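Local coordinates for protein beta-galactosidase (Trichoderma reesei, PDB 3OG2) that probably hydrolyses terminal non-reducing beta-D-galactose residues from beta-D-galactosides, as a glycoprotein of glycoside hydrolase family 35, at residues 708-716 and 839-849; 907-918 and 930-941. One frame throughout, in Å; residues are numbered along the deposited sequence.

Interaction 1. Residues 708-716 and 839-849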
# COMPACT_ATOMS: atom_id res chain seq x y z
N PHE A 708 -24.63 9.77 9.81
CA PHE A 708 -23.51 10.60 9.38
C PHE A 708 -22.20 9.94 9.83
O PHE A 708 -21.93 9.97 11.04
CB PHE A 708 -23.62 12.01 9.97
CG PHE A 708 -24.92 12.70 9.54
CD1 PHE A 708 -25.18 12.95 8.20
CD2 PHE A 708 -25.83 13.08 10.53
CE1 PHE A 708 -26.34 13.60 7.86
CE2 PHE A 708 -27.02 13.68 10.21
CZ PHE A 708 -27.26 13.94 8.85
N HIS A 709 -21.43 9.43 8.88
CA HIS A 709 -20.26 8.62 9.22
C HIS A 709 -18.94 9.22 8.76
O HIS A 709 -17.89 8.62 9.05
CB HIS A 709 -20.37 7.20 8.56
CG HIS A 709 -21.71 6.61 8.89
ND1 HIS A 709 -22.16 6.49 10.21
CD2 HIS A 709 -22.69 6.21 8.04
CE1 HIS A 709 -23.39 5.97 10.13
NE2 HIS A 709 -23.72 5.78 8.85
N ALA A 710 -18.99 10.32 8.03
CA ALA A 710 -17.83 10.79 7.28
C ALA A 710 -17.61 12.31 7.51
O ALA A 710 -18.53 13.12 7.37
CB ALA A 710 -18.04 10.60 5.78
N GLY A 711 -16.36 12.68 7.74
CA GLY A 711 -15.99 14.09 7.72
C GLY A 711 -16.59 14.91 8.83
O GLY A 711 -17.00 14.44 9.91
N THR A 712 -16.64 16.23 8.56
CA THR A 712 -16.95 17.16 9.62
C THR A 712 -18.45 17.15 9.94
O THR A 712 -19.30 17.10 9.06
CB THR A 712 -16.55 18.59 9.13
OG1 THR A 712 -15.24 18.56 8.60
CG2 THR A 712 -16.63 19.63 10.26
N LEU A 713 -18.77 17.23 11.23
CA LEU A 713 -20.13 17.33 11.72
C LEU A 713 -20.41 18.72 12.28
O LEU A 713 -19.49 19.39 12.78
CB LEU A 713 -20.32 16.32 12.88
CG LEU A 713 -20.05 14.86 12.55
CD1 LEU A 713 -20.27 14.02 13.82
CD2 LEU A 713 -20.95 14.39 11.39
N LEU A 714 -21.67 19.14 12.21
CA LEU A 714 -22.10 20.38 12.83
C LEU A 714 -23.31 20.12 13.71
O LEU A 714 -24.17 19.32 13.35
CB LEU A 714 -22.42 21.50 11.85
CG LEU A 714 -21.23 22.11 11.11
CD1 LEU A 714 -20.88 21.30 9.89
CD2 LEU A 714 -21.56 23.57 10.72
N PHE A 715 -23.36 20.82 14.82
CA PHE A 715 -24.47 20.75 15.75
C PHE A 715 -24.98 22.15 16.03
O PHE A 715 -24.17 23.08 16.14
CB PHE A 715 -24.06 20.14 17.09
CG PHE A 715 -23.52 18.73 16.92
CD1 PHE A 715 -22.18 18.50 16.55
CD2 PHE A 715 -24.36 17.66 17.11
CE1 PHE A 715 -21.76 17.19 16.32
CE2 PHE A 715 -23.97 16.33 16.94
CZ PHE A 715 -22.67 16.14 16.53
N ARG A 716 -26.29 22.29 16.17
CA ARG A 716 -26.87 23.61 16.52
C ARG A 716 -27.76 23.40 17.74
O ARG A 716 -28.70 22.59 17.67
CB ARG A 716 -27.68 24.19 15.34
CG ARG A 716 -26.69 24.64 14.27
CD ARG A 716 -27.37 25.14 13.06
NE ARG A 716 -28.31 26.24 13.20
CZ ARG A 716 -27.96 27.52 13.25
NH1 ARG A 716 -26.66 27.84 13.29
NH2 ARG A 716 -28.85 28.51 13.27
N PRO A 839 -19.51 7.01 -0.50
CA PRO A 839 -20.22 7.43 0.70
C PRO A 839 -19.37 8.27 1.66
O PRO A 839 -19.97 8.82 2.59
CB PRO A 839 -20.60 6.09 1.40
CG PRO A 839 -19.59 5.09 0.86
CD PRO A 839 -19.28 5.53 -0.55
N LEU A 840 -18.06 8.33 1.53
CA LEU A 840 -17.21 8.98 2.54
C LEU A 840 -16.59 10.28 2.02
O LEU A 840 -16.12 11.08 2.83
CB LEU A 840 -16.09 8.05 2.99
CG LEU A 840 -16.59 6.67 3.49
CD1 LEU A 840 -15.42 5.86 3.99
CD2 LEU A 840 -17.64 6.85 4.61
N ASN A 841 -16.64 10.53 0.70
CA ASN A 841 -15.90 11.65 0.12
C ASN A 841 -16.21 13.00 0.73
O ASN A 841 -15.30 13.80 0.96
CB ASN A 841 -16.15 11.63 -1.42
CG ASN A 841 -15.30 12.68 -2.14
OD1 ASN A 841 -14.07 12.59 -2.08
ND2 ASN A 841 -15.95 13.62 -2.80
N GLU A 842 -17.52 13.25 0.96
CA GLU A 842 -17.95 14.52 1.52
C GLU A 842 -18.21 14.47 3.01
O GLU A 842 -18.84 13.52 3.47
CB GLU A 842 -19.37 14.89 1.09
CG GLU A 842 -19.50 15.02 -0.35
CD GLU A 842 -20.90 15.32 -0.87
OE1 GLU A 842 -21.96 15.62 -0.23
OE2 GLU A 842 -20.85 15.26 -2.12
N GLY A 843 -17.79 15.50 3.71
CA GLY A 843 -18.28 15.71 5.07
C GLY A 843 -19.46 16.68 5.10
O GLY A 843 -20.14 16.88 4.06
N GLY A 844 -19.68 17.29 6.27
CA GLY A 844 -20.88 18.07 6.51
C GLY A 844 -20.68 19.58 6.36
O GLY A 844 -21.63 20.29 6.72
N LEU A 845 -19.50 20.07 5.96
CA LEU A 845 -19.39 21.52 5.88
C LEU A 845 -20.32 22.08 4.77
O LEU A 845 -20.61 21.39 3.80
CB LEU A 845 -17.95 21.90 5.53
CG LEU A 845 -16.93 21.70 6.68
CD1 LEU A 845 -15.51 21.86 6.17
CD2 LEU A 845 -17.21 22.64 7.84
N PHE A 846 -20.78 23.32 4.96
CA PHE A 846 -21.75 23.89 4.05
C PHE A 846 -21.35 23.75 2.60
O PHE A 846 -22.16 23.33 1.76
CB PHE A 846 -21.94 25.38 4.39
CG PHE A 846 -22.71 26.17 3.36
CD1 PHE A 846 -24.11 26.09 3.38
CD2 PHE A 846 -22.05 26.96 2.44
CE1 PHE A 846 -24.81 26.81 2.42
CE2 PHE A 846 -22.75 27.69 1.48
CZ PHE A 846 -24.14 27.60 1.49
N PHE A 847 -20.10 24.06 2.26
CA PHE A 847 -19.76 23.98 0.80
C PHE A 847 -19.91 22.55 0.27
O PHE A 847 -20.29 22.36 -0.91
CB PHE A 847 -18.37 24.53 0.48
CG PHE A 847 -17.22 23.61 0.91
CD1 PHE A 847 -16.66 22.77 -0.02
CD2 PHE A 847 -16.73 23.59 2.20
CE1 PHE A 847 -15.61 21.90 0.26
CE2 PHE A 847 -15.67 22.73 2.53
CZ PHE A 847 -15.13 21.88 1.57
N GLU A 848 -19.59 21.54 1.10
CA GLU A 848 -19.73 20.13 0.67
C GLU A 848 -21.20 19.76 0.50
O GLU A 848 -21.58 19.10 -0.47
CB GLU A 848 -19.07 19.21 1.74
CG GLU A 848 -17.59 19.49 1.94
CD GLU A 848 -16.99 18.58 3.00
OE1 GLU A 848 -17.27 18.78 4.24
OE2 GLU A 848 -16.21 17.68 2.60
N ARG A 849 -22.03 20.21 1.49
CA ARG A 849 -23.43 19.86 1.42
C ARG A 849 -24.04 20.41 0.14
O ARG A 849 -24.93 19.77 -0.44
CB ARG A 849 -24.21 20.43 2.62
CG ARG A 849 -23.66 19.89 3.96
CD ARG A 849 -24.58 20.26 5.10
NE ARG A 849 -24.99 21.66 5.22
CZ ARG A 849 -24.55 22.56 6.08
NH1 ARG A 849 -23.56 22.32 6.94
NH2 ARG A 849 -25.10 23.77 6.10
O HOH W 1 -15.54 17.51 6.02
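A710, G711 and T712 run against G843 and G844, joining the lead-in to strand 713-720, part of an antiparallel sheet of an all-beta domain, to the loop that enters helix 846-850. Backbone contacts come first. G844 N reaches T712 O at 2.8 Å, but the bond is bent (128° at the hydrogen) and therefore weak; beside it the CA-H of G843 points at A710 O, 3.5 Å from CA. Such closeness depends on glycine: a CB on G711 would clash with G843 CA, one on G843 with T712 N, and one on G844 with T712 O.

Side-chain van der Waals contacts flank this strip. A710 CB rests on the L840 carbonyl, 3.6 Å from O, with L840 CD2 next to it. T712 turns OG1 beside its own backbone N (chi1 -49°), which carries CG2 to the far side from that N and within 3.9 Å of L845 CD2. L714 CD1 touches G844 O at 3.4 Å and comes near the edge of the R849 guanidinium.

The polar network is led by E848. Its OE2 takes G843 N, while OE1 accepts from L845 N through the anti lone pair; L845 is the N-cap residue and E848 stands three residues on, so the glutamate side chain accepts the N-cap N-H at the start of the helix. OE1 also accepts a hydrogen bond from water 1, which in turn accepts one from T712 N at 3.0 Å, so one carboxylate ties helix start, glycine loop and strand lead-in together. T712 OG1 bonds to D783 OD1 outside the two segments. With an alanine here, D783 would probably lose that hydroxyl mate and L845 CD2 its methyl neighbour. R849, bent at chi3, returns to the loop: NH1 donates to G844 O at 2.8 Å, with a C=O...N angle of 164°.

Interaction 2. Residues 907-918 and 930-941. With NAG (2-acetamido-2-deoxy-beta-D-glucopyranose), chain C; NAG (2-acetamido-2-deoxy-beta-D-glucopyranose), chain B.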
# COMPACT_ATOMS: atom_id res chain seq x y z
N VAL A 907 1.43 21.48 -2.74
CA VAL A 907 2.29 21.64 -1.57
C VAL A 907 1.91 22.87 -0.76
O VAL A 907 1.92 23.98 -1.35
CB VAL A 907 3.79 21.77 -1.93
CG1 VAL A 907 4.68 21.95 -0.71
CG2 VAL A 907 4.20 20.49 -2.67
N PHE A 908 1.61 22.71 0.51
CA PHE A 908 1.32 23.79 1.42
C PHE A 908 2.64 24.20 2.09
O PHE A 908 3.39 23.33 2.55
CB PHE A 908 0.36 23.27 2.51
CG PHE A 908 -1.08 23.06 2.05
CD1 PHE A 908 -1.46 21.97 1.28
CD2 PHE A 908 -2.10 23.94 2.37
CE1 PHE A 908 -2.79 21.79 0.87
CE2 PHE A 908 -3.41 23.78 2.01
CZ PHE A 908 -3.77 22.69 1.26
N ASP A 909 2.83 25.52 2.19
CA ASP A 909 3.98 26.06 2.92
C ASP A 909 3.67 26.12 4.41
O ASP A 909 2.63 26.69 4.78
CB ASP A 909 4.29 27.45 2.36
CG ASP A 909 5.51 28.20 2.80
OD1 ASP A 909 6.25 27.65 3.64
OD2 ASP A 909 5.75 29.32 2.31
N ASN A 910 4.47 25.55 5.27
CA ASN A 910 4.12 25.61 6.69
C ASN A 910 5.00 26.63 7.39
O ASN A 910 6.18 26.31 7.66
CB ASN A 910 4.29 24.25 7.35
CG ASN A 910 3.91 24.29 8.80
OD1 ASN A 910 3.18 25.20 9.26
ND2 ASN A 910 4.38 23.33 9.58
N ALA A 911 4.40 27.81 7.63
CA ALA A 911 5.10 28.97 8.19
C ALA A 911 5.04 29.02 9.72
O ALA A 911 3.95 29.15 10.26
CB ALA A 911 4.56 30.29 7.65
N THR A 912 6.19 28.91 10.35
CA THR A 912 6.36 28.54 11.75
C THR A 912 5.48 29.45 12.57
O THR A 912 4.80 29.10 13.53
CB THR A 912 7.80 28.62 12.26
OG1 THR A 912 8.22 27.32 12.73
CG2 THR A 912 7.96 29.55 13.46
N ALA A 913 5.55 30.72 12.13
CA ALA A 913 4.71 31.54 13.01
C ALA A 913 3.45 31.83 12.22
O ALA A 913 3.44 32.80 11.45
CB ALA A 913 5.45 32.75 13.53
N ALA A 914 2.46 30.95 12.45
CA ALA A 914 1.21 31.28 11.80
C ALA A 914 0.07 30.65 12.61
O ALA A 914 0.18 29.55 13.15
CB ALA A 914 1.26 30.88 10.35
N ALA A 915 -1.01 31.41 12.68
CA ALA A 915 -2.25 30.96 13.28
C ALA A 915 -2.67 29.60 12.69
O ALA A 915 -2.52 29.29 11.51
CB ALA A 915 -3.34 31.98 13.08
N PRO A 916 -3.20 28.77 13.58
CA PRO A 916 -3.57 27.41 13.21
C PRO A 916 -4.80 27.30 12.32
O PRO A 916 -5.79 28.04 12.51
CB PRO A 916 -3.84 26.75 14.57
CG PRO A 916 -4.25 27.92 15.43
CD PRO A 916 -3.44 29.10 15.01
N TYR A 917 -4.74 26.38 11.34
CA TYR A 917 -5.89 26.15 10.50
C TYR A 917 -5.89 24.69 10.01
O TYR A 917 -4.86 24.03 10.06
CB TYR A 917 -5.94 27.10 9.30
CG TYR A 917 -4.85 26.93 8.26
CD1 TYR A 917 -3.60 27.52 8.43
CD2 TYR A 917 -5.10 26.22 7.11
CE1 TYR A 917 -2.61 27.37 7.47
CE2 TYR A 917 -4.11 26.07 6.15
CZ TYR A 917 -2.89 26.64 6.32
OH TYR A 917 -1.94 26.49 5.34
N ARG A 918 -7.10 24.35 9.56
CA ARG A 918 -7.29 23.05 8.93
C ARG A 918 -7.74 23.32 7.51
O ARG A 918 -8.49 24.30 7.30
CB ARG A 918 -8.33 22.19 9.67
CG ARG A 918 -7.87 22.05 11.14
CD ARG A 918 -8.90 21.35 11.99
NE ARG A 918 -9.13 19.91 11.72
CZ ARG A 918 -8.52 18.93 12.33
NH1 ARG A 918 -7.56 19.20 13.24
NH2 ARG A 918 -8.82 17.68 12.03
N LYS A 930 -6.41 16.27 3.74
CA LYS A 930 -6.75 16.94 4.96
C LYS A 930 -5.41 17.43 5.50
O LYS A 930 -4.52 16.68 5.84
CB LYS A 930 -7.43 15.94 5.94
CG LYS A 930 -7.82 16.62 7.24
CD LYS A 930 -8.86 15.82 8.03
CE LYS A 930 -10.28 16.11 7.59
NZ LYS A 930 -11.33 15.45 8.43
N TYR A 931 -5.31 18.75 5.57
CA TYR A 931 -4.10 19.44 6.01
C TYR A 931 -4.38 20.05 7.37
O TYR A 931 -5.36 20.76 7.53
CB TYR A 931 -3.78 20.56 5.00
CG TYR A 931 -2.55 21.36 5.41
CD1 TYR A 931 -1.29 20.78 5.24
CD2 TYR A 931 -2.66 22.61 5.96
CE1 TYR A 931 -0.14 21.49 5.62
CE2 TYR A 931 -1.55 23.37 6.35
CZ TYR A 931 -0.30 22.78 6.16
OH TYR A 931 0.84 23.47 6.52
N VAL A 932 -3.48 19.82 8.33
CA VAL A 932 -3.72 20.29 9.67
C VAL A 932 -2.46 21.04 10.09
O VAL A 932 -1.43 20.45 10.43
CB VAL A 932 -4.08 19.16 10.68
CG1 VAL A 932 -4.27 19.77 12.07
CG2 VAL A 932 -5.34 18.42 10.23
N SER A 933 -2.57 22.37 10.06
CA SER A 933 -1.33 23.17 10.05
C SER A 933 -0.57 23.07 11.37
O SER A 933 0.66 23.23 11.39
CB SER A 933 -1.64 24.64 9.69
OG SER A 933 -2.10 25.33 10.86
N ASN A 934 -1.29 22.80 12.47
CA ASN A 934 -0.67 22.78 13.80
C ASN A 934 -0.40 21.35 14.27
O ASN A 934 0.02 21.19 15.41
CB ASN A 934 -1.54 23.52 14.83
CG ASN A 934 -2.92 22.88 14.97
OD1 ASN A 934 -3.52 22.46 14.01
ND2 ASN A 934 -3.41 22.80 16.22
N ILE A 935 -0.61 20.33 13.42
CA ILE A 935 -0.39 18.95 13.83
C ILE A 935 0.50 18.22 12.82
O ILE A 935 1.49 17.55 13.21
CB ILE A 935 -1.70 18.18 14.02
CG1 ILE A 935 -2.56 18.90 15.06
CG2 ILE A 935 -1.39 16.72 14.41
CD1 ILE A 935 -3.89 18.18 15.38
N GLY A 936 0.24 18.31 11.51
CA GLY A 936 1.15 17.72 10.54
C GLY A 936 1.03 16.21 10.48
O GLY A 936 0.13 15.60 11.09
N PRO A 937 1.94 15.52 9.78
CA PRO A 937 3.14 16.11 9.17
C PRO A 937 3.00 16.41 7.69
O PRO A 937 3.95 16.91 7.06
CB PRO A 937 4.15 14.95 9.31
CG PRO A 937 3.28 13.75 9.02
CD PRO A 937 1.93 14.03 9.65
N GLN A 938 1.84 16.07 7.09
CA GLN A 938 1.80 16.18 5.61
C GLN A 938 1.69 17.60 5.06
O GLN A 938 0.76 18.32 5.46
CB GLN A 938 0.63 15.32 5.10
CG GLN A 938 0.66 15.20 3.56
CD GLN A 938 -0.28 14.14 3.05
OE1 GLN A 938 -1.13 13.57 3.79
NE2 GLN A 938 -0.14 13.82 1.77
N THR A 939 2.58 17.95 4.16
CA THR A 939 2.50 19.24 3.47
C THR A 939 2.36 19.05 1.97
O THR A 939 1.93 19.96 1.27
CB THR A 939 3.77 20.10 3.71
OG1 THR A 939 4.95 19.30 3.42
CG2 THR A 939 3.86 20.59 5.16
N GLU A 940 2.71 17.86 1.44
CA GLU A 940 2.70 17.61 -0.01
C GLU A 940 1.66 16.54 -0.29
O GLU A 940 1.73 15.42 0.29
CB GLU A 940 4.09 17.19 -0.45
CG GLU A 940 4.11 16.73 -1.92
CD GLU A 940 5.49 16.71 -2.52
OE1 GLU A 940 6.49 17.03 -1.86
OE2 GLU A 940 5.58 16.37 -3.72
N PHE A 941 0.69 16.84 -1.15
CA PHE A 941 -0.50 16.03 -1.43
C PHE A 941 -0.50 15.58 -2.88
O PHE A 941 -0.91 16.37 -3.74
CB PHE A 941 -1.79 16.85 -1.12
CG PHE A 941 -1.86 17.11 0.38
CD1 PHE A 941 -1.24 18.18 0.97
CD2 PHE A 941 -2.58 16.21 1.20
CE1 PHE A 941 -1.33 18.41 2.37
CE2 PHE A 941 -2.71 16.45 2.58
CZ PHE A 941 -2.07 17.52 3.16
C1 NAG C . 3.91 23.16 10.92
C2 NAG C . 3.68 21.65 11.12
C3 NAG C . 3.30 21.42 12.60
C4 NAG C . 4.39 21.97 13.53
C5 NAG C . 4.71 23.43 13.15
C6 NAG C . 5.90 23.98 13.93
C7 NAG C . 2.69 20.48 9.22
C8 NAG C . 1.50 20.43 8.27
N2 NAG C . 2.54 21.26 10.28
O3 NAG C . 3.09 20.04 12.80
O4 NAG C . 3.85 22.01 14.85
O5 NAG C . 4.99 23.54 11.76
O6 NAG C . 5.95 25.40 13.69
O7 NAG C . 3.72 19.88 8.98
C1 NAG B . 4.27 21.18 15.75
C2 NAG B . 3.82 21.66 17.14
C3 NAG B . 4.27 20.64 18.19
C4 NAG B . 3.72 19.25 17.84
C5 NAG B . 4.11 18.91 16.39
C6 NAG B . 3.60 17.53 15.91
C7 NAG B . 3.86 24.02 17.56
C8 NAG B . 4.73 25.25 17.63
N2 NAG B . 4.55 22.88 17.51
O3 NAG B . 3.70 21.04 19.43
O4 NAG B . 4.35 18.36 18.72
O5 NAG B . 3.66 19.92 15.50
O6 NAG B . 2.18 17.54 15.89
O7 NAG B . 2.77 24.08 16.95
O HOH W 2 0.53 26.22 6.42
O HOH W 3 -0.36 27.46 10.95
O HOH W 4 -6.23 21.53 14.15
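The F908 and Y931 rings form an offset stack, centroids 4.3 Å apart and planes at 11°, in an aromatic cluster with F941 and Y917; Y917 and Y931 come from the beta hairpin of strands 917-923 and 926-932. F908 CB and CG lie over a face of Y931, while Y931 CB sits almost on the F908 ring normal (8° off). At the rims, T939 O lies in the plane of F908 and F941 CZ in that of Y931. Y917 meets Y931 CE2 obliquely, and one face of the Y917 ring is taken by S933 CB, 3.9 Å from that ring's centroid. The R918 guanidinium has V932 CG2 over one face and water 4 at its edge; NH2 is paired with D783 beyond the segments.

R918 and V932 are a non-hydrogen-bonded antiparallel pair, as are V907 and E940, next to which F908 N donates to T939 O at 2.9 Å. Where the hairpin ends, S933 N bonds Y917 O at 2.8 Å and S933 OG accepts Y917 N; the serine hydroxyl, lying between N and C (chi1 81°), thus probably stands in for the backbone acceptor S933 O, which the sugar takes.

N910 carries an N-linked glycan, its ND2 bonded to C1 of the first NAG at 1.4 Å. That sugar folds onto 930-941: N2 donates to S933 O at 2.9 Å, and acetamide C8 approaches Y931 CE1 at 3.3 Å. A CB on G936 would clash with its O3. Water 2 joins D909 O to the Y917 and Y931 hydroxyls, and O6 of the second NAG donates to I935 O at 2.8 Å.

How the interactions relate
The two contacts follow one another along the chain, their centres 21 Å apart and their nearest atoms about 5 Å, without touching. D783 nevertheless connects them: OD1 bonds T712 of interaction 1, whereas OD2 forms salt bridges with R918 and K930 of interaction 2. Strand 917-923 is a second link, since L845 packs on L920, E848 OE2 bonds Y922 OH, and Y931 packs on A919. Their surroundings differ. Interaction 1 is buried, with the L840 side chain about 10 Å from that of I119, a residue of the galactose site, which is empty here; interaction 2 lies away from that site and is only partly buried, with the N910 glycan lying against segment 930-941.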